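Local coordinates for Hsp70/Hsp90 co-chaperone CNS1 (Saccharomyces cerevisiae, PDB 6HFM), which acts as a co-chaperone of Hsp90 and Hsp70 in the cytoplasm, stimulating the ATPase of the Hsp70 SSA1 but not that of Hsp90, at residues E28-G33 / D136-I141; A51-P56 / D62-V67; E75-V80 / V101-E106. All coordinates share one frame; numbering follows the deposited sequence.

Interaction 1: E28-G33 / D136-I141; sequences ELLNEG and DNALKI
Leu30 O is gripped twice: Gly33 N gives it a hydrogen bond at 3.1 Å, and a water donates to it over a longer 3.2 Å while donating also to Asp136 O at 2.7 Å, so that the two carbonyls are joined across the contact. A second water repeats the idea a little further along, donating to Gly33 O and accepting from the amide nitrogen Asn137 ND2. The polar link between 28-33 and 136-141 is therefore carried by solvent, while direct touching is left to the leucine side chain. With CG anti to the carbonyl carbon (chi1 -59°), Leu30 extends its fork toward the other segment. Its CD2 lies 3.8 Å from Ala138 CB, and its CD1 passes Asp136 CB at 4.2 Å, so each methyl takes a separate neighbour. Asp136 shows the leucine its methylene, while its carboxylate oxygen OD2 bonds to Thr23 OG1. Leu52 and Phe63 add further apolar surface around Leu30.

The turn that presents Leu30 is tied up within itself. Glu28 O receives two N-H groups of Asn31: the backbone N, and ND2 at 2.8 Å, which arrives almost in line with the carbonyl bond (171°) and keeps the amide turned back over the short 3-10 segment. The bond from Gly33 N closes a type I turn in which Gly33 accepts a positive phi. On the other side, Asp136 and Asn137 both have left-handed backbone conformations before Ala138 extends into the strand. The arrangement is that of a 3-10 segment running into a type I turn, packed with bridging waters against the lead-in to strand 139-145 of the mixed sheet in the Cns1 C-terminal domain.

Interaction 2: A51-P56 / D62-V67; sequences ALIMYP and DFVGEV
Ile53 and Val64 make the closest apolar approach between the two strands of this hairpin: the isoleucine's CD1 lies against Val64 CG2 at 3.5 Å, the two side chains passing at a slant. The chi2 of Ile53 is 100°, well away from a staggered value, consistent with a close fit. Beside them Ala51 is the hollow. Its small CB leaves space for Val67, whose CG2 settles 3.8 Å from Ala51 CB because the second strand turns a corner at Gly65 and brings Val67 back over this surface. Asp62 lies on the same face as Ala51, Ile53 and Val64, while Leu52 and Phe63 occupy the other. There Leu52 CD2 pushes at the ring edge of Phe63, 3.9 Å from CD1, and the amide nitrogen of Gly65 sits above one ring face, offset toward its rim.

The frame underneath is regular antiparallel sheet. Ala51 with Val64 and Ile53 with Asp62 are hydrogen-bonded pairs, and Leu52 with Phe63 is the non-hydrogen-bonded pair between them. The straightest of the four bonds, Ile53 N to Asp62 O, spans 2.9 Å.

Tyr55 reaches back over the end of the ladder. Its OH donates to Asp62 OD2 at 2.6 Å, coming from above the carboxylate plane, with ring and carboxylate turned 75° apart. Arg87 forms a salt bridge with the same OD2. A phenylalanine here would probably cost Asp62 OD2 its hydroxyl partner and leave the carboxylate less firmly fixed in its turn. The chemistry thus differs along the hairpin: methyl-to-methyl packing round Ala51, Ile53, Val64 and Val67, and at the Tyr55 end a short hydroxyl bond and a cation that together probably stabilise the charge on Asp62.

Interaction 3: E75-V80 / V101-E106; sequences ELVDLV and VLVFME
Val77 points from helix 73-82 at Val101 and Val103 on strand 101-106, against which the helix packs, and its side chain can be followed branch by branch. CB itself stays back, 5.0 Å from Val103 CG2, and does no more than split the approach in two. From there CG1, anti to the backbone N (chi1 169°), heads for Val101 and meets CG2 of that residue tip to tip at 4.0 Å. CG2 of Val77 goes the other way: it comes within 3.5 Å of Val103 CG2, the two side chains sliding past each other in opposite directions. One valine thus spends each methyl on a different strand residue, and the closer fit is on the Val103 side.

The strand can offer two methyl-bearing side chains to one helix residue because Val101 and Val103, two positions apart, face the same way, while Leu102 between them points away. Only methyl groups meet here; all three valines are buried, and the contact is purely apolar. The same layer continues on both sides: along the helix, Leu76 rests on Ile141 and Val80 on Ile143, Ile53 and Tyr55, while Val101 also touches Ile143. On the reverse of the strand, Leu102 and Phe104 pack on helix 146-155. With helix 73-82 on one face and helix 146-155 on the other, the strand lies in a layered alpha/beta arrangement, here the helix-on-sheet packing of the Cns1 wheel domain.

All three contacts meet on one mixed sheet. Strand 139-145 runs parallel to 47-55 and antiparallel to 101-106, so it stands between the strands used by interactions 2 and 3 while itself belonging to interaction 1. The centre of interaction 2 is about 9 Å from each of the others; interactions 1 and 3 are about 17 Å apart, on opposite sides of the chain's centre. Along the sequence, interactions 2 and 3 follow one another inside the long loop closed by interaction 1. Direct links join them: Leu30 packs on Phe63, Lys140 pairs with Glu106, and Val80 packs against the Tyr55 hydroxyl, so the three contacts are connected parts of the C-terminal domain.

Interaction 1: E28-G33 / D136-I141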
loop_
_atom_site.group_PDB
_atom_site.type_symbol
_atom_site.label_atom_id
_atom_site.label_comp_id
_atom_site.label_asym_id
_atom_site.label_seq_id
_atom_site.Cartn_x
_atom_site.Cartn_y
_atom_site.Cartn_z
ATOM N N GLU A 28 -11.793 -0.081 -10.199
ATOM C CA GLU A 28 -13.100 -0.700 -9.941
ATOM C C GLU A 28 -13.046 -1.813 -8.884
ATOM O O GLU A 28 -14.027 -2.060 -8.194
ATOM C CB GLU A 28 -13.714 -1.218 -11.251
ATOM C CG GLU A 28 -14.141 -0.101 -12.202
ATOM C CD GLU A 28 -14.392 -0.557 -13.633
ATOM O OE1 GLU A 28 -14.527 -1.776 -13.875
ATOM O OE2 GLU A 28 -14.458 0.318 -14.524
ATOM N N LEU A 29 -11.885 -2.451 -8.733
ATOM C CA LEU A 29 -11.698 -3.477 -7.699
ATOM C C LEU A 29 -11.920 -2.981 -6.266
ATOM O O LEU A 29 -12.211 -3.789 -5.384
ATOM C CB LEU A 29 -10.304 -4.101 -7.804
ATOM C CG LEU A 29 -10.026 -4.933 -9.060
ATOM C CD1 LEU A 29 -8.538 -5.188 -9.186
ATOM C CD2 LEU A 29 -10.790 -6.249 -9.025
ATOM N N LEU A 30 -11.776 -1.670 -6.039
ATOM C CA LEU A 30 -12.056 -1.048 -4.733
ATOM C C LEU A 30 -13.496 -0.520 -4.539
ATOM O O LEU A 30 -13.762 0.148 -3.536
ATOM C CB LEU A 30 -11.086 0.126 -4.511
ATOM C CG LEU A 30 -9.586 -0.146 -4.525
ATOM C CD1 LEU A 30 -8.821 1.166 -4.480
ATOM C CD2 LEU A 30 -9.180 -1.031 -3.357
ATOM N N ASN A 31 -14.423 -0.805 -5.461
ATOM C CA ASN A 31 -15.749 -0.149 -5.433
ATOM C C ASN A 31 -16.582 -0.430 -4.167
ATOM O O ASN A 31 -17.374 0.424 -3.749
ATOM C CB ASN A 31 -16.573 -0.487 -6.689
ATOM C CG ASN A 31 -17.194 -1.872 -6.632
ATOM O OD1 ASN A 31 -18.362 -2.026 -6.267
ATOM N ND2 ASN A 31 -16.413 -2.886 -6.969
ATOM N N GLU A 32 -16.400 -1.611 -3.570
ATOM C CA GLU A 32 -17.163 -2.010 -2.377
ATOM C C GLU A 32 -16.672 -1.337 -1.085
ATOM O O GLU A 32 -17.414 -1.281 -0.102
ATOM C CB GLU A 32 -17.166 -3.536 -2.215
ATOM C CG GLU A 32 -17.783 -4.278 -3.400
ATOM C CD GLU A 32 -17.637 -5.787 -3.306
ATOM O OE1 GLU A 32 -16.505 -6.271 -3.075
ATOM O OE2 GLU A 32 -18.653 -6.495 -3.478
ATOM N N GLY A 33 -15.437 -0.835 -1.077
ATOM C CA GLY A 33 -14.916 -0.088 0.073
ATOM C C GLY A 33 -14.734 -0.930 1.327
ATOM O O GLY A 33 -15.038 -0.473 2.435
ATOM N N ASP A 136 -7.907 5.803 -0.827
ATOM C CA ASP A 136 -9.251 5.227 -0.963
ATOM C C ASP A 136 -9.463 4.061 0.018
ATOM O O ASP A 136 -10.028 3.025 -0.335
ATOM C CB ASP A 136 -9.481 4.807 -2.421
ATOM C CG ASP A 136 -9.187 5.932 -3.389
ATOM O OD1 ASP A 136 -9.910 6.952 -3.337
ATOM O OD2 ASP A 136 -8.234 5.804 -4.192
ATOM N N ASN A 137 -8.989 4.260 1.250
ATOM C CA ASN A 137 -9.084 3.273 2.337
ATOM C C ASN A 137 -8.439 1.928 2.004
ATOM O O ASN A 137 -8.895 0.876 2.451
ATOM C CB ASN A 137 -10.546 3.110 2.819
ATOM C CG ASN A 137 -10.950 4.145 3.860
ATOM O OD1 ASN A 137 -10.118 4.680 4.604
ATOM N ND2 ASN A 137 -12.243 4.414 3.929
ATOM N N ALA A 138 -7.348 1.982 1.242
ATOM C CA ALA A 138 -6.580 0.799 0.862
ATOM C C ALA A 138 -5.088 1.112 0.812
ATOM O O ALA A 138 -4.679 2.255 0.574
ATOM C CB ALA A 138 -7.052 0.266 -0.483
ATOM N N LEU A 139 -4.265 0.094 1.053
ATOM C CA LEU A 139 -2.823 0.217 0.862
ATOM C C LEU A 139 -2.515 0.376 -0.623
ATOM O O LEU A 139 -3.223 -0.164 -1.472
ATOM C CB LEU A 139 -2.085 -1.020 1.391
ATOM C CG LEU A 139 -2.137 -1.264 2.895
ATOM C CD1 LEU A 139 -1.637 -2.666 3.216
ATOM C CD2 LEU A 139 -1.345 -0.194 3.640
ATOM N N LYS A 140 -1.474 1.143 -0.918
ATOM C CA LYS A 140 -0.891 1.206 -2.258
ATOM C C LYS A 140 0.625 1.123 -2.094
ATOM O O LYS A 140 1.225 1.969 -1.432
ATOM C CB LYS A 140 -1.299 2.497 -2.976
ATOM C CG LYS A 140 -0.717 2.652 -4.380
ATOM C CD LYS A 140 -1.398 3.757 -5.184
ATOM C CE LYS A 140 -1.267 5.147 -4.564
ATOM N NZ LYS A 140 0.118 5.692 -4.426
ATOM N N ILE A 141 1.226 0.081 -2.662
ATOM C CA ILE A 141 2.679 -0.122 -2.583
ATOM C C ILE A 141 3.231 -0.320 -3.992
ATOM O O ILE A 141 2.511 -0.767 -4.897
ATOM C CB ILE A 141 3.077 -1.289 -1.625
ATOM C CG1 ILE A 141 2.741 -2.667 -2.195
ATOM C CG2 ILE A 141 2.415 -1.105 -0.264
ATOM C CD1 ILE A 141 3.380 -3.810 -1.427
HETATM O O HOH W 1 -12.228 2.200 -1.697
HETATM O O HOH W 2 -13.947 2.261 2.231
#

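Interaction 2: A51-P56 / D62-V67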
loop_
_atom_site.group_PDB
_atom_site.type_symbol
_atom_site.label_atom_id
_atom_site.label_comp_id
_atom_site.label_asym_id
_atom_site.label_seq_id
_atom_site.Cartn_x
_atom_site.Cartn_y
_atom_site.Cartn_z
ATOM N N ALA A 51 -5.225 -4.090 -0.529
ATOM C CA ALA A 51 -3.944 -3.594 -1.034
ATOM C C ALA A 51 -3.862 -3.651 -2.553
ATOM O O ALA A 51 -4.221 -4.665 -3.171
ATOM C CB ALA A 51 -2.793 -4.381 -0.430
ATOM N N LEU A 52 -3.395 -2.549 -3.143
ATOM C CA LEU A 52 -2.964 -2.505 -4.534
ATOM C C LEU A 52 -1.445 -2.613 -4.543
ATOM O O LEU A 52 -0.761 -1.824 -3.885
ATOM C CB LEU A 52 -3.401 -1.196 -5.195
ATOM C CG LEU A 52 -4.901 -1.030 -5.425
ATOM C CD1 LEU A 52 -5.225 0.398 -5.834
ATOM C CD2 LEU A 52 -5.403 -2.000 -6.485
ATOM N N ILE A 53 -0.919 -3.596 -5.278
ATOM C CA ILE A 53 0.524 -3.820 -5.364
ATOM C C ILE A 53 0.932 -3.538 -6.804
ATOM O O ILE A 53 0.587 -4.292 -7.707
ATOM C CB ILE A 53 0.925 -5.249 -4.919
ATOM C CG1 ILE A 53 0.422 -5.523 -3.488
ATOM C CG2 ILE A 53 2.436 -5.435 -4.974
ATOM C CD1 ILE A 53 -0.850 -6.332 -3.435
ATOM N N MET A 54 1.653 -2.437 -7.001
ATOM C CA MET A 54 2.027 -1.954 -8.328
ATOM C C MET A 54 3.425 -2.447 -8.688
ATOM O O MET A 54 4.333 -2.406 -7.857
ATOM C CB MET A 54 2.026 -0.420 -8.368
ATOM C CG MET A 54 0.811 0.259 -7.745
ATOM S SD MET A 54 -0.765 -0.296 -8.417
ATOM C CE MET A 54 -0.628 0.254 -10.115
ATOM N N TYR A 55 3.589 -2.904 -9.930
ATOM C CA TYR A 55 4.896 -3.252 -10.491
ATOM C C TYR A 55 5.122 -2.332 -11.694
ATOM O O TYR A 55 4.937 -2.751 -12.842
ATOM C CB TYR A 55 4.933 -4.729 -10.908
ATOM C CG TYR A 55 4.465 -5.697 -9.845
ATOM C CD1 TYR A 55 5.313 -6.097 -8.809
ATOM C CD2 TYR A 55 3.174 -6.224 -9.874
ATOM C CE1 TYR A 55 4.890 -6.991 -7.837
ATOM C CE2 TYR A 55 2.745 -7.120 -8.908
ATOM C CZ TYR A 55 3.603 -7.496 -7.888
ATOM O OH TYR A 55 3.177 -8.378 -6.921
ATOM N N PRO A 56 5.506 -1.064 -11.440
ATOM C CA PRO A 56 5.540 -0.068 -12.528
ATOM C C PRO A 56 6.513 -0.385 -13.671
ATOM O O PRO A 56 6.213 -0.058 -14.827
ATOM C CB PRO A 56 5.920 1.238 -11.811
ATOM C CG PRO A 56 6.499 0.824 -10.499
ATOM C CD PRO A 56 5.820 -0.458 -10.134
ATOM N N ASP A 62 -1.118 -6.215 -8.782
ATOM C CA ASP A 62 -1.919 -7.218 -8.087
ATOM C C ASP A 62 -2.904 -6.520 -7.164
ATOM O O ASP A 62 -2.686 -5.378 -6.746
ATOM C CB ASP A 62 -1.041 -8.135 -7.229
ATOM C CG ASP A 62 -0.137 -9.045 -8.035
ATOM O OD1 ASP A 62 -0.403 -9.312 -9.222
ATOM O OD2 ASP A 62 0.862 -9.515 -7.451
ATOM N N PHE A 63 -3.983 -7.226 -6.849
ATOM C CA PHE A 63 -4.966 -6.789 -5.872
ATOM C C PHE A 63 -5.140 -7.879 -4.819
ATOM O O PHE A 63 -5.389 -9.037 -5.157
ATOM C CB PHE A 63 -6.302 -6.503 -6.553
ATOM C CG PHE A 63 -7.408 -6.156 -5.595
ATOM C CD1 PHE A 63 -7.398 -4.943 -4.926
ATOM C CD2 PHE A 63 -8.452 -7.050 -5.348
ATOM C CE1 PHE A 63 -8.409 -4.615 -4.034
ATOM C CE2 PHE A 63 -9.469 -6.724 -4.463
ATOM C CZ PHE A 63 -9.444 -5.506 -3.804
ATOM N N VAL A 64 -5.002 -7.501 -3.550
ATOM C CA VAL A 64 -5.218 -8.408 -2.425
ATOM C C VAL A 64 -6.363 -7.816 -1.611
ATOM O O VAL A 64 -6.243 -6.714 -1.084
ATOM C CB VAL A 64 -3.935 -8.558 -1.578
ATOM C CG1 VAL A 64 -4.163 -9.478 -0.386
ATOM C CG2 VAL A 64 -2.800 -9.101 -2.440
ATOM N N GLY A 65 -7.474 -8.548 -1.522
ATOM C CA GLY A 65 -8.693 -8.028 -0.912
ATOM C C GLY A 65 -8.604 -7.709 0.566
ATOM O O GLY A 65 -9.252 -6.762 1.025
ATOM N N GLU A 66 -7.820 -8.500 1.304
ATOM C CA GLU A 66 -7.670 -8.359 2.760
ATOM C C GLU A 66 -6.215 -8.519 3.199
ATOM O O GLU A 66 -5.600 -9.568 2.981
ATOM C CB GLU A 66 -8.521 -9.404 3.483
ATOM C CG GLU A 66 -10.015 -9.215 3.297
ATOM C CD GLU A 66 -10.847 -10.179 4.123
ATOM O OE1 GLU A 66 -10.302 -11.183 4.635
ATOM O OE2 GLU A 66 -12.059 -9.916 4.272
ATOM N N VAL A 67 -5.675 -7.464 3.808
ATOM C CA VAL A 67 -4.357 -7.473 4.433
ATOM C C VAL A 67 -4.516 -6.932 5.848
ATOM O O VAL A 67 -5.013 -5.824 6.029
ATOM C CB VAL A 67 -3.361 -6.574 3.661
ATOM C CG1 VAL A 67 -2.004 -6.527 4.357
ATOM C CG2 VAL A 67 -3.204 -7.064 2.224
#

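Interaction 3: E75-V80 / V101-E106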
loop_
_atom_site.group_PDB
_atom_site.type_symbol
_atom_site.label_atom_id
_atom_site.label_comp_id
_atom_site.label_asym_id
_atom_site.label_seq_id
_atom_site.Cartn_x
_atom_site.Cartn_y
_atom_site.Cartn_z
ATOM N N GLU A 75 6.327 -9.925 4.723
ATOM C CA GLU A 75 5.289 -10.956 4.609
ATOM C C GLU A 75 4.402 -10.748 3.374
ATOM O O GLU A 75 4.064 -11.710 2.689
ATOM C CB GLU A 75 4.447 -11.039 5.894
ATOM C CG GLU A 75 5.132 -11.810 7.020
ATOM C CD GLU A 75 4.458 -11.653 8.386
ATOM O OE1 GLU A 75 3.642 -10.772 8.566
ATOM O OE2 GLU A 75 4.824 -12.445 9.285
ATOM N N LEU A 76 4.057 -9.494 3.069
ATOM C CA LEU A 76 3.250 -9.207 1.879
ATOM C C LEU A 76 4.055 -9.435 0.593
ATOM O O LEU A 76 3.523 -9.983 -0.374
ATOM C CB LEU A 76 2.665 -7.786 1.911
ATOM C CG LEU A 76 1.676 -7.428 0.789
ATOM C CD1 LEU A 76 0.485 -8.381 0.741
ATOM C CD2 LEU A 76 1.189 -5.997 0.950
ATOM N N VAL A 77 5.327 -9.025 0.589
ATOM C CA VAL A 77 6.219 -9.287 -0.559
ATOM C C VAL A 77 6.359 -10.794 -0.806
ATOM O O VAL A 77 6.231 -11.255 -1.942
ATOM C CB VAL A 77 7.612 -8.647 -0.367
ATOM C CG1 VAL A 77 8.611 -9.135 -1.419
ATOM C CG2 VAL A 77 7.511 -7.131 -0.431
ATOM N N ASP A 78 6.608 -11.549 0.264
ATOM C CA ASP A 78 6.702 -13.013 0.173
ATOM C C ASP A 78 5.436 -13.622 -0.433
ATOM O O ASP A 78 5.528 -14.506 -1.272
ATOM C CB ASP A 78 6.989 -13.650 1.549
ATOM C CG ASP A 78 8.415 -13.384 2.053
ATOM O OD1 ASP A 78 9.305 -13.033 1.246
ATOM O OD2 ASP A 78 8.653 -13.528 3.276
ATOM N N LEU A 79 4.266 -13.126 -0.031
ATOM C CA LEU A 79 2.985 -13.615 -0.557
ATOM C C LEU A 79 2.826 -13.386 -2.060
ATOM O O LEU A 79 2.545 -14.319 -2.801
ATOM C CB LEU A 79 1.807 -12.964 0.182
ATOM C CG LEU A 79 0.387 -13.400 -0.213
ATOM C CD1 LEU A 79 0.129 -14.853 0.166
ATOM C CD2 LEU A 79 -0.653 -12.492 0.427
ATOM N N VAL A 80 2.993 -12.140 -2.501
ATOM C CA VAL A 80 2.743 -11.788 -3.908
ATOM C C VAL A 80 3.793 -12.340 -4.882
ATOM O O VAL A 80 3.486 -12.543 -6.056
ATOM C CB VAL A 80 2.544 -10.259 -4.128
ATOM C CG1 VAL A 80 1.377 -9.750 -3.290
ATOM C CG2 VAL A 80 3.814 -9.449 -3.852
ATOM N N VAL A 101 14.014 -6.963 -4.527
ATOM C CA VAL A 101 13.092 -5.821 -4.683
ATOM C C VAL A 101 13.165 -4.868 -3.499
ATOM O O VAL A 101 13.505 -5.271 -2.384
ATOM C CB VAL A 101 11.615 -6.240 -4.909
ATOM C CG1 VAL A 101 11.485 -7.089 -6.169
ATOM C CG2 VAL A 101 11.005 -6.946 -3.697
ATOM N N LEU A 102 12.855 -3.601 -3.765
ATOM C CA LEU A 102 12.538 -2.632 -2.715
ATOM C C LEU A 102 11.049 -2.323 -2.792
ATOM O O LEU A 102 10.417 -2.516 -3.835
ATOM C CB LEU A 102 13.359 -1.355 -2.891
ATOM C CG LEU A 102 14.882 -1.500 -2.829
ATOM C CD1 LEU A 102 15.528 -0.135 -3.004
ATOM C CD2 LEU A 102 15.343 -2.159 -1.543
ATOM N N VAL A 103 10.495 -1.858 -1.670
ATOM C CA VAL A 103 9.082 -1.493 -1.577
ATOM C C VAL A 103 9.002 0.004 -1.280
ATOM O O VAL A 103 9.637 0.489 -0.341
ATOM C CB VAL A 103 8.348 -2.279 -0.473
ATOM C CG1 VAL A 103 6.857 -1.958 -0.475
ATOM C CG2 VAL A 103 8.558 -3.780 -0.644
ATOM N N PHE A 104 8.219 0.719 -2.088
ATOM C CA PHE A 104 7.996 2.153 -1.928
ATOM C C PHE A 104 6.520 2.453 -1.692
ATOM O O PHE A 104 5.640 1.725 -2.155
ATOM C CB PHE A 104 8.517 2.930 -3.140
ATOM C CG PHE A 104 9.990 2.763 -3.366
ATOM C CD1 PHE A 104 10.902 3.574 -2.709
ATOM C CD2 PHE A 104 10.468 1.770 -4.212
ATOM C CE1 PHE A 104 12.263 3.411 -2.894
ATOM C CE2 PHE A 104 11.830 1.602 -4.408
ATOM C CZ PHE A 104 12.730 2.425 -3.745
ATOM N N MET A 105 6.267 3.512 -0.926
ATOM C CA MET A 105 4.921 4.015 -0.691
ATOM C C MET A 105 4.913 5.527 -0.846
ATOM O O MET A 105 5.911 6.193 -0.555
ATOM C CB MET A 105 4.439 3.622 0.707
ATOM C CG MET A 105 4.325 2.111 0.884
ATOM S SD MET A 105 3.832 1.542 2.526
ATOM C CE MET A 105 2.083 1.895 2.473
ATOM N N GLU A 106 3.786 6.052 -1.315
ATOM C CA GLU A 106 3.612 7.486 -1.503
ATOM C C GLU A 106 3.335 8.159 -0.156
ATOM O O GLU A 106 2.622 7.602 0.686
ATOM C CB GLU A 106 2.470 7.744 -2.487
ATOM C CG GLU A 106 2.282 9.199 -2.891
ATOM C CD GLU A 106 1.185 9.403 -3.928
ATOM O OE1 GLU A 106 0.858 8.453 -4.682
ATOM O OE2 GLU A 106 0.661 10.535 -4.008
#